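Long-range contacts in prolyl endopeptidase (Myxococcus xanthus, PDB 2BKL), which probably hydrolyses oligopeptides on the carboxyl side of proline, and less readily of alanine, as a serine peptidase of the S9A family: residues 119-124 against 137-142; 143-148 against 615-620; 185-190 against 200-205. All coordinates share one frame; numbering follows the deposited sequence.

In the fold
All three contacts are partly buried but differ in reach and chemistry. Interactions 1 and 3 each join neighbouring antiparallel strands within the beta-propeller domain, whereas interaction 2 spans the cleft to the alpha/beta-hydrolase domain and lies nearest the centre of the chain, about 14 Å from it between centres. Interactions 1 and 2 touch: strand 134-141 runs out of interaction 1 directly into the loop that forms interaction 2. Interaction 3, in another sheet, is the most peripheral by its centre, although most of its touching residues are buried. Backbone hydrogen bonds dominate interaction 1, charged groups, waters and bound ligand interaction 2, and a cation-pi stack beside strand pairing interaction 3.

Interaction 1 (119-124 against 137-142); sequences GTVSLG and FAQKPN
The CG of Leu123 stands anti to its backbone N (chi1 170°), and chi2 then sets CD1 beside Phe137, whose CG lies between its own N and carbonyl carbon (chi1 67°). The two side chains cross at about a right angle, with Leu123 CD1 4.0 Å from Phe137 CB and approaching the ring obliquely. Further along, a bend in the Lys140 chain (chi3 -47°) carries CE over the backbone of Gly124, 3.9 Å from its CA, where no side chain intervenes. On the face shared by Val121, Leu123 and Gln139, Val121 CG1 touches the amide nitrogen NE2 of Gln139 at 3.9 Å.

The two segments form the open end of a beta hairpin, strands 121-128 and 134-141, in a three-stranded antiparallel sheet of the propeller domain that strand 148-153 completes. Ser122 and Lys140 form a hydrogen-bonded pair: Ser122 N lies 2.9 Å from Lys140 O, and the reciprocal bond from Lys140 N to Ser122 O has the same length. Gly124 N donates to Ala138 O (2.9 Å), and Asn142 N donates to Thr120 O (2.8 Å), extending the pairing one residue beyond the strands. Ser122 OG turns to other partners, Lys93 and Asp655, and the latter belongs to the catalytic domain. Behind Phe137, Trp159 packs edge-to-face against its ring and Leu110 of strand 107-110 touches it as well as Leu123.

Interaction 2 (143-148 against 615-620); sequences AADEAV and HDDRVD. With ZAH (N-[(benzyloxy)carbonyl]-L-alanyl-L-proline), chain C.
Across the domain boundary, the Asp617 carboxylate accepts from two successive backbone N-H groups even though the side chains of Asp145 and Glu146 are acidic too. Its OD1 takes Asp145 N at 2.9 Å and OD2 takes Glu146 N at 3.1 Å, both on syn lone pairs. The like charges come close, Asp145 OD2 lying 4.0 Å from Asp617 OD1. One water donates to Asp617 OD1 and weakly to Asp145 OD1, and probably eases the repulsion; another joins Asp617 OD2 to Glu146 OE1, which also pairs with Arg198.

Arg618 balances Asp145 with a side-on grip: NE binds OD2 at 2.9 Å on its syn lone pair, while NH2 reaches OD1 at 3.0 Å from 30° out of the carboxylate plane. The remaining nitrogen, NH1, donates to O9 of the bound ligand at 2.8 Å, and the ligand's phenyl carbon C24 lies over one face of the guanidinium. Asp145, itself in the ligand pocket, thereby fixes the guanidinium's rotation, with NH1 toward the ligand. Asp616, whose OD1 closes an Asx turn and whose OD2 bonds His651, is probably the triad acid, which places the contact in the active-site cleft between propeller and hydrolase domain of a prolyl oligopeptidase.

Interaction 3 (185-190 against 200-205); sequences EWLPTD and GYTTIR
Trp186 and Arg205 form the dense part of this contact, with the guanidinium lying flat on the indole. Their planes are 6° apart, and Arg205 CZ sits 3.6 Å from the centroid of the six-membered ring of Trp186, almost straight above it, in cation-pi geometry. A bend at chi3 of Arg205 places NE over the indole, 3.5 Å from Trp186 CD2. The NH2 nitrogen reaches past the junction of the two rings to lie 3.5 Å from Trp186 NE1. It also bonds Tyr184 OH, which would help hold the guanidinium flat. Alongside the stack, Trp186 and Thr203 make a hydrogen-bonded antiparallel pair: Trp186 N donates to Thr203 O and Thr203 N to Trp186 O, each at 2.8 Å.

The packing thins where the segments leave their strands. Leu187 still meets Thr202, with CD2 3.5 Å from OG1, but beyond it Pro188 touches Tyr201 only through ring carbons, CD lying 3.8 Å from Tyr201 CB. The tyrosine ring itself leads away from the contact, and Thr189, next after Pro188, is exposed.

On the face that carries Glu185 and Ile204, their side chains run alongside each other in the same direction, and Glu185 CG is 3.8 Å from Ile204 CD1. The carboxylate of Glu185 is held by Lys174, Ser232 and the backbone N of Thr172. Leu187 and Thr202 both touch Tyr170, a residue of the ligand pocket. Strands 181-186 and 203-208 are the middle pair of a four-stranded antiparallel sheet, a propeller blade whose outer strands are 174-175 and 217-220, and Ile204 reaches beyond it to Leu230 and Ser232 of strand 229-234 in another sheet of the propeller.

Interaction 1 (119-124 against 137-142)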
loop_
_atom_site.group_PDB
_atom_site.type_symbol
_atom_site.label_atom_id
_atom_site.label_comp_id
_atom_site.label_asym_id
_atom_site.label_seq_id
_atom_site.Cartn_x
_atom_site.Cartn_y
_atom_site.Cartn_z
ATOM N N GLY A 119 -21.012 -8.900 5.323
ATOM C CA GLY A 119 -19.580 -8.709 5.168
ATOM C C GLY A 119 -19.094 -7.280 5.049
ATOM O O GLY A 119 -18.002 -7.054 4.517
ATOM N N THR A 120 -19.863 -6.325 5.566
ATOM C CA THR A 120 -19.576 -4.903 5.371
ATOM C C THR A 120 -18.908 -4.184 6.551
ATOM O O THR A 120 -18.880 -2.954 6.590
ATOM C CB THR A 120 -20.839 -4.136 4.973
ATOM O OG1 THR A 120 -21.863 -4.343 5.946
ATOM C CG2 THR A 120 -21.403 -4.652 3.621
ATOM N N VAL A 121 -18.393 -4.939 7.514
ATOM C CA VAL A 121 -17.557 -4.383 8.576
ATOM C C VAL A 121 -16.313 -5.251 8.680
ATOM O O VAL A 121 -16.413 -6.469 8.811
ATOM C CB VAL A 121 -18.282 -4.314 9.938
ATOM C CG1 VAL A 121 -17.401 -3.570 10.988
ATOM C CG2 VAL A 121 -19.625 -3.629 9.778
ATOM N N SER A 122 -15.157 -4.616 8.614
ATOM C CA SER A 122 -13.876 -5.302 8.581
ATOM C C SER A 122 -13.020 -5.024 9.818
ATOM O O SER A 122 -13.176 -4.045 10.512
ATOM C CB SER A 122 -13.094 -4.870 7.351
ATOM O OG SER A 122 -13.723 -5.373 6.191
ATOM N N LEU A 123 -12.071 -5.918 10.037
ATOM C CA LEU A 123 -11.055 -5.754 11.048
ATOM C C LEU A 123 -9.898 -4.962 10.465
ATOM O O LEU A 123 -9.387 -5.292 9.383
ATOM C CB LEU A 123 -10.579 -7.123 11.529
ATOM C CG LEU A 123 -9.347 -7.166 12.426
ATOM C CD1 LEU A 123 -9.614 -6.448 13.759
ATOM C CD2 LEU A 123 -8.934 -8.593 12.657
ATOM N N GLY A 124 -9.475 -3.918 11.158
ATOM C CA GLY A 124 -8.295 -3.160 10.804
ATOM C C GLY A 124 -7.093 -3.555 11.650
ATOM O O GLY A 124 -6.816 -4.738 11.879
ATOM N N PHE A 137 -8.321 -2.970 18.896
ATOM C CA PHE A 137 -8.500 -3.255 17.486
ATOM C C PHE A 137 -9.438 -2.265 16.841
ATOM O O PHE A 137 -10.274 -1.664 17.511
ATOM C CB PHE A 137 -8.991 -4.678 17.259
ATOM C CG PHE A 137 -10.372 -4.929 17.752
ATOM C CD1 PHE A 137 -10.576 -5.279 19.070
ATOM C CD2 PHE A 137 -11.467 -4.848 16.914
ATOM C CE1 PHE A 137 -11.831 -5.510 19.562
ATOM C CE2 PHE A 137 -12.723 -5.103 17.400
ATOM C CZ PHE A 137 -12.898 -5.422 18.746
ATOM N N ALA A 138 -9.317 -2.104 15.531
ATOM C CA ALA A 138 -10.171 -1.204 14.760
ATOM C C ALA A 138 -11.264 -1.979 14.051
ATOM O O ALA A 138 -11.026 -3.053 13.467
ATOM C CB ALA A 138 -9.366 -0.465 13.757
ATOM N N GLN A 139 -12.480 -1.447 14.090
ATOM C CA GLN A 139 -13.562 -1.875 13.192
ATOM C C GLN A 139 -13.729 -0.830 12.106
ATOM O O GLN A 139 -13.801 0.361 12.410
ATOM C CB GLN A 139 -14.889 -1.992 13.922
ATOM C CG GLN A 139 -15.078 -3.133 14.850
ATOM C CD GLN A 139 -16.558 -3.317 15.146
ATOM O OE1 GLN A 139 -17.192 -2.414 15.692
ATOM N NE2 GLN A 139 -17.117 -4.446 14.740
ATOM N N LYS A 140 -13.818 -1.266 10.847
ATOM C CA LYS A 140 -13.811 -0.371 9.679
ATOM C C LYS A 140 -14.971 -0.725 8.752
ATOM O O LYS A 140 -14.904 -1.748 8.065
ATOM C CB LYS A 140 -12.501 -0.525 8.915
ATOM C CG LYS A 140 -11.264 -0.207 9.757
ATOM C CD LYS A 140 -9.988 0.040 8.982
ATOM C CE LYS A 140 -9.736 -0.977 7.928
ATOM N NZ LYS A 140 -8.675 -0.488 7.004
ATOM N N PRO A 141 -16.038 0.073 8.737
ATOM C CA PRO A 141 -17.116 -0.122 7.773
ATOM C C PRO A 141 -16.581 -0.117 6.359
ATOM O O PRO A 141 -15.757 0.750 6.029
ATOM C CB PRO A 141 -18.042 1.064 8.049
ATOM C CG PRO A 141 -17.851 1.316 9.503
ATOM C CD PRO A 141 -16.353 1.131 9.711
ATOM N N ASN A 142 -17.025 -1.100 5.576
ATOM C CA ASN A 142 -16.699 -1.232 4.168
ATOM C C ASN A 142 -15.204 -1.398 3.920
ATOM O O ASN A 142 -14.749 -1.209 2.804
ATOM C CB ASN A 142 -17.269 -0.034 3.401
ATOM C CG ASN A 142 -18.766 0.058 3.537
ATOM O OD1 ASN A 142 -19.491 -0.888 3.205
ATOM N ND2 ASN A 142 -19.244 1.175 4.086
#

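Interaction 2 (143-148 against 615-620)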
loop_
_atom_site.group_PDB
_atom_site.type_symbol
_atom_site.label_atom_id
_atom_site.label_comp_id
_atom_site.label_asym_id
_atom_site.label_seq_id
_atom_site.Cartn_x
_atom_site.Cartn_y
_atom_site.Cartn_z
ATOM N N ALA A 143 -14.439 -1.781 4.938
ATOM C CA ALA A 143 -12.969 -1.814 4.857
ATOM C C ALA A 143 -12.387 -0.482 4.381
ATOM O O ALA A 143 -11.295 -0.421 3.809
ATOM C CB ALA A 143 -12.489 -2.986 3.979
ATOM N N ALA A 144 -13.104 0.605 4.651
ATOM C CA ALA A 144 -12.619 1.947 4.340
ATOM C C ALA A 144 -11.670 2.434 5.447
ATOM O O ALA A 144 -11.337 1.680 6.383
ATOM C CB ALA A 144 -13.774 2.896 4.118
ATOM N N ASP A 145 -11.145 3.643 5.332
ATOM C CA ASP A 145 -10.126 4.084 6.285
ATOM C C ASP A 145 -10.683 4.477 7.650
ATOM O O ASP A 145 -10.025 4.269 8.677
ATOM C CB ASP A 145 -9.341 5.277 5.743
ATOM C CG ASP A 145 -8.419 4.918 4.601
ATOM O OD1 ASP A 145 -8.281 3.729 4.196
ATOM O OD2 ASP A 145 -7.825 5.840 4.009
ATOM N N GLU A 146 -11.892 5.011 7.674
ATOM C CA GLU A 146 -12.509 5.454 8.905
ATOM C C GLU A 146 -12.589 4.243 9.837
ATOM O O GLU A 146 -13.027 3.153 9.434
ATOM C CB GLU A 146 -13.923 6.042 8.656
ATOM C CG GLU A 146 -14.455 6.902 9.807
ATOM C CD GLU A 146 -13.679 8.205 10.009
ATOM O OE1 GLU A 146 -13.089 8.710 9.044
ATOM O OE2 GLU A 146 -13.650 8.732 11.154
ATOM N N ALA A 147 -12.195 4.443 11.085
ATOM C CA ALA A 147 -12.082 3.348 12.044
ATOM C C ALA A 147 -12.528 3.766 13.448
ATOM O O ALA A 147 -12.303 4.898 13.872
ATOM C CB ALA A 147 -10.641 2.857 12.112
ATOM N N VAL A 148 -13.089 2.810 14.171
ATOM C CA VAL A 148 -13.395 2.974 15.579
ATOM C C VAL A 148 -12.613 1.939 16.356
ATOM O O VAL A 148 -12.654 0.751 16.040
ATOM C CB VAL A 148 -14.927 2.817 15.808
ATOM C CG1 VAL A 148 -15.302 2.878 17.293
ATOM C CG2 VAL A 148 -15.690 3.848 14.980
ATOM N N HIS A 615 -16.919 3.377 -1.597
ATOM C CA HIS A 615 -16.673 3.973 -0.286
ATOM C C HIS A 615 -15.200 4.301 -0.094
ATOM O O HIS A 615 -14.689 4.275 1.015
ATOM C CB HIS A 615 -17.133 3.038 0.834
ATOM C CG HIS A 615 -18.569 3.185 1.193
ATOM N ND1 HIS A 615 -19.550 2.379 0.663
ATOM C CD2 HIS A 615 -19.189 4.038 2.039
ATOM C CE1 HIS A 615 -20.720 2.725 1.169
ATOM N NE2 HIS A 615 -20.531 3.729 2.007
ATOM N N ASP A 616 -14.533 4.677 -1.168
ATOM C CA ASP A 616 -13.134 5.113 -1.071
ATOM C C ASP A 616 -13.061 6.504 -0.449
ATOM O O ASP A 616 -13.318 7.522 -1.091
ATOM C CB ASP A 616 -12.473 5.067 -2.444
ATOM C CG ASP A 616 -10.974 5.216 -2.386
ATOM O OD1 ASP A 616 -10.431 5.689 -1.339
ATOM O OD2 ASP A 616 -10.278 4.858 -3.364
ATOM N N ASP A 617 -12.722 6.518 0.833
ATOM C CA ASP A 617 -12.557 7.759 1.598
ATOM C C ASP A 617 -11.108 8.259 1.664
ATOM O O ASP A 617 -10.743 9.091 2.500
ATOM C CB ASP A 617 -13.156 7.641 3.029
ATOM C CG ASP A 617 -12.521 6.545 3.875
ATOM O OD1 ASP A 617 -11.744 5.729 3.341
ATOM O OD2 ASP A 617 -12.789 6.469 5.122
ATOM N N ARG A 618 -10.291 7.762 0.767
ATOM C CA ARG A 618 -8.901 8.193 0.645
ATOM C C ARG A 618 -8.714 8.928 -0.674
ATOM O O ARG A 618 -8.404 10.123 -0.683
ATOM C CB ARG A 618 -7.968 6.996 0.756
ATOM C CG ARG A 618 -6.515 7.409 0.953
ATOM C CD ARG A 618 -5.472 6.286 1.024
ATOM N NE ARG A 618 -5.820 5.267 2.010
ATOM C CZ ARG A 618 -5.150 4.126 2.178
ATOM N NH1 ARG A 618 -4.044 3.865 1.501
ATOM N NH2 ARG A 618 -5.577 3.229 3.060
ATOM N N VAL A 619 -8.896 8.197 -1.778
ATOM C CA VAL A 619 -8.845 8.737 -3.126
ATOM C C VAL A 619 -10.248 8.974 -3.623
ATOM O O VAL A 619 -11.039 8.042 -3.778
ATOM C CB VAL A 619 -8.103 7.766 -4.072
ATOM C CG1 VAL A 619 -8.222 8.214 -5.541
ATOM C CG2 VAL A 619 -6.617 7.660 -3.657
ATOM N N ASP A 620 -10.598 10.221 -3.872
ATOM C CA ASP A 620 -11.978 10.520 -4.191
ATOM C C ASP A 620 -12.418 9.828 -5.476
ATOM O O ASP A 620 -11.698 9.885 -6.478
ATOM C CB ASP A 620 -12.165 12.026 -4.306
ATOM C CG ASP A 620 -13.592 12.428 -4.199
ATOM O OD1 ASP A 620 -14.329 12.157 -5.156
ATOM O OD2 ASP A 620 -14.054 12.989 -3.178
HETATM C C1 ZAH C . -2.691 5.350 -3.576
HETATM O O2 ZAH C . -1.475 5.337 -4.288
HETATM C C3 ZAH C . -2.846 6.593 -2.667
HETATM C C4 ZAH C . -2.877 7.891 -3.478
HETATM C C5 ZAH C . -1.439 8.390 -3.552
HETATM C C6 ZAH C . -0.713 7.808 -2.368
HETATM N N7 ZAH C . -1.673 6.866 -1.807
HETATM C C8 ZAH C . -1.461 6.221 -0.663
HETATM O O9 ZAH C . -2.426 5.443 -0.205
HETATM C C10 ZAH C . -0.283 6.579 0.269
HETATM C C11 ZAH C . 0.882 5.757 -0.283
HETATM N N14 ZAH C . -0.528 6.179 1.632
HETATM C C15 ZAH C . -1.353 6.848 2.402
HETATM O O16 ZAH C . -1.920 7.956 2.001
HETATM O O17 ZAH C . -1.592 6.353 3.726
HETATM C C18 ZAH C . -2.635 7.059 4.445
HETATM C C19 ZAH C . -3.052 6.320 5.721
HETATM C C20 ZAH C . -2.129 6.186 6.767
HETATM C C21 ZAH C . -2.493 5.505 7.929
HETATM C C22 ZAH C . -3.783 4.983 8.053
HETATM C C23 ZAH C . -4.715 5.136 7.023
HETATM C C24 ZAH C . -4.346 5.803 5.855
HETATM O O HOH W 1 -10.572 3.551 2.023
HETATM O O HOH W 2 -8.666 8.358 4.378
HETATM O O HOH W 3 -12.554 8.951 6.355
#

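Interaction 3 (185-190 against 200-205)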
loop_
_atom_site.group_PDB
_atom_site.type_symbol
_atom_site.label_atom_id
_atom_site.label_comp_id
_atom_site.label_asym_id
_atom_site.label_seq_id
_atom_site.Cartn_x
_atom_site.Cartn_y
_atom_site.Cartn_z
ATOM N N GLU A 185 -3.125 7.644 17.967
ATOM C CA GLU A 185 -3.338 8.783 17.076
ATOM C C GLU A 185 -4.832 8.958 16.879
ATOM O O GLU A 185 -5.527 8.022 16.495
ATOM C CB GLU A 185 -2.701 8.509 15.730
ATOM C CG GLU A 185 -1.200 8.249 15.729
ATOM C CD GLU A 185 -0.702 6.971 16.418
ATOM O OE1 GLU A 185 -1.387 5.950 16.474
ATOM O OE2 GLU A 185 0.444 6.971 16.958
ATOM N N TRP A 186 -5.327 10.165 17.168
ATOM C CA TRP A 186 -6.754 10.451 17.245
ATOM C C TRP A 186 -7.135 11.621 16.332
ATOM O O TRP A 186 -6.417 12.616 16.266
ATOM C CB TRP A 186 -7.125 10.825 18.692
ATOM C CG TRP A 186 -8.580 11.030 18.878
ATOM C CD1 TRP A 186 -9.582 10.102 18.749
ATOM C CD2 TRP A 186 -9.217 12.249 19.251
ATOM N NE1 TRP A 186 -10.804 10.687 19.006
ATOM C CE2 TRP A 186 -10.603 11.995 19.336
ATOM C CE3 TRP A 186 -8.754 13.530 19.538
ATOM C CZ2 TRP A 186 -11.525 12.987 19.678
ATOM C CZ3 TRP A 186 -9.668 14.515 19.883
ATOM C CH2 TRP A 186 -11.029 14.235 19.948
ATOM N N LEU A 187 -8.293 11.520 15.678
ATOM C CA LEU A 187 -8.901 12.642 14.952
ATOM C C LEU A 187 -10.182 13.070 15.645
ATOM O O LEU A 187 -10.993 12.225 16.032
ATOM C CB LEU A 187 -9.247 12.237 13.528
ATOM C CG LEU A 187 -8.087 11.997 12.584
ATOM C CD1 LEU A 187 -8.552 11.346 11.313
ATOM C CD2 LEU A 187 -7.395 13.298 12.251
ATOM N N PRO A 188 -10.394 14.373 15.808
ATOM C CA PRO A 188 -11.647 14.870 16.392
ATOM C C PRO A 188 -12.790 14.680 15.386
ATOM O O PRO A 188 -12.526 14.548 14.198
ATOM C CB PRO A 188 -11.338 16.357 16.615
ATOM C CG PRO A 188 -10.434 16.682 15.533
ATOM C CD PRO A 188 -9.513 15.483 15.394
ATOM N N THR A 189 -14.029 14.568 15.873
ATOM C CA THR A 189 -15.187 14.596 15.002
ATOM C C THR A 189 -15.796 15.971 15.206
ATOM O O THR A 189 -16.526 16.207 16.150
ATOM C CB THR A 189 -16.194 13.466 15.338
ATOM O OG1 THR A 189 -15.583 12.197 15.054
ATOM C CG2 THR A 189 -17.385 13.481 14.408
ATOM N N ASP A 190 -15.440 16.865 14.311
ATOM C CA ASP A 190 -15.872 18.249 14.366
ATOM C C ASP A 190 -16.439 18.550 13.000
ATOM O O ASP A 190 -15.726 18.548 11.999
ATOM C CB ASP A 190 -14.645 19.090 14.735
ATOM C CG ASP A 190 -14.858 20.580 14.588
ATOM O OD1 ASP A 190 -15.861 21.019 13.992
ATOM O OD2 ASP A 190 -13.960 21.335 15.048
ATOM N N GLY A 200 -4.734 17.481 9.180
ATOM C CA GLY A 200 -3.935 18.355 10.017
ATOM C C GLY A 200 -4.369 18.372 11.473
ATOM O O GLY A 200 -3.779 19.118 12.252
ATOM N N TYR A 201 -5.361 17.564 11.862
ATOM C CA TYR A 201 -5.916 17.601 13.218
ATOM C C TYR A 201 -5.580 16.403 14.092
ATOM O O TYR A 201 -5.990 16.349 15.259
ATOM C CB TYR A 201 -7.435 17.807 13.152
ATOM C CG TYR A 201 -7.796 19.234 12.808
ATOM C CD1 TYR A 201 -7.846 19.671 11.487
ATOM C CD2 TYR A 201 -8.026 20.175 13.807
ATOM C CE1 TYR A 201 -8.153 20.972 11.193
ATOM C CE2 TYR A 201 -8.334 21.469 13.490
ATOM C CZ TYR A 201 -8.397 21.863 12.193
ATOM O OH TYR A 201 -8.708 23.169 11.859
ATOM N N THR A 202 -4.793 15.484 13.561
ATOM C CA THR A 202 -4.341 14.322 14.320
ATOM C C THR A 202 -3.672 14.770 15.582
ATOM O O THR A 202 -2.778 15.632 15.535
ATOM C CB THR A 202 -3.347 13.485 13.501
ATOM O OG1 THR A 202 -3.922 13.162 12.221
ATOM C CG2 THR A 202 -3.093 12.146 14.156
ATOM N N THR A 203 -4.013 14.087 16.664
ATOM C CA THR A 203 -3.457 14.338 17.960
ATOM C C THR A 203 -2.978 13.031 18.567
ATOM O O THR A 203 -3.541 11.981 18.298
ATOM C CB THR A 203 -4.568 14.966 18.820
ATOM O OG1 THR A 203 -5.046 16.152 18.138
ATOM C CG2 THR A 203 -4.049 15.463 20.100
ATOM N N ILE A 204 -1.954 13.075 19.397
ATOM C CA ILE A 204 -1.605 11.894 20.175
ATOM C C ILE A 204 -2.285 11.966 21.526
ATOM O O ILE A 204 -2.171 12.987 22.190
ATOM C CB ILE A 204 -0.094 11.746 20.363
ATOM C CG1 ILE A 204 0.663 11.861 19.040
ATOM C CG2 ILE A 204 0.227 10.431 21.100
ATOM C CD1 ILE A 204 0.281 10.903 17.956
ATOM N N ARG A 205 -3.024 10.909 21.879
ATOM C CA ARG A 205 -3.709 10.795 23.164
ATOM C C ARG A 205 -3.299 9.516 23.893
ATOM O O ARG A 205 -2.699 8.634 23.306
ATOM C CB ARG A 205 -5.221 10.846 22.980
ATOM C CG ARG A 205 -5.680 12.168 22.324
ATOM C CD ARG A 205 -7.087 12.580 22.717
ATOM N NE ARG A 205 -8.062 11.531 22.455
ATOM C CZ ARG A 205 -9.370 11.650 22.720
ATOM N NH1 ARG A 205 -9.842 12.799 23.213
ATOM N NH2 ARG A 205 -10.201 10.641 22.494
#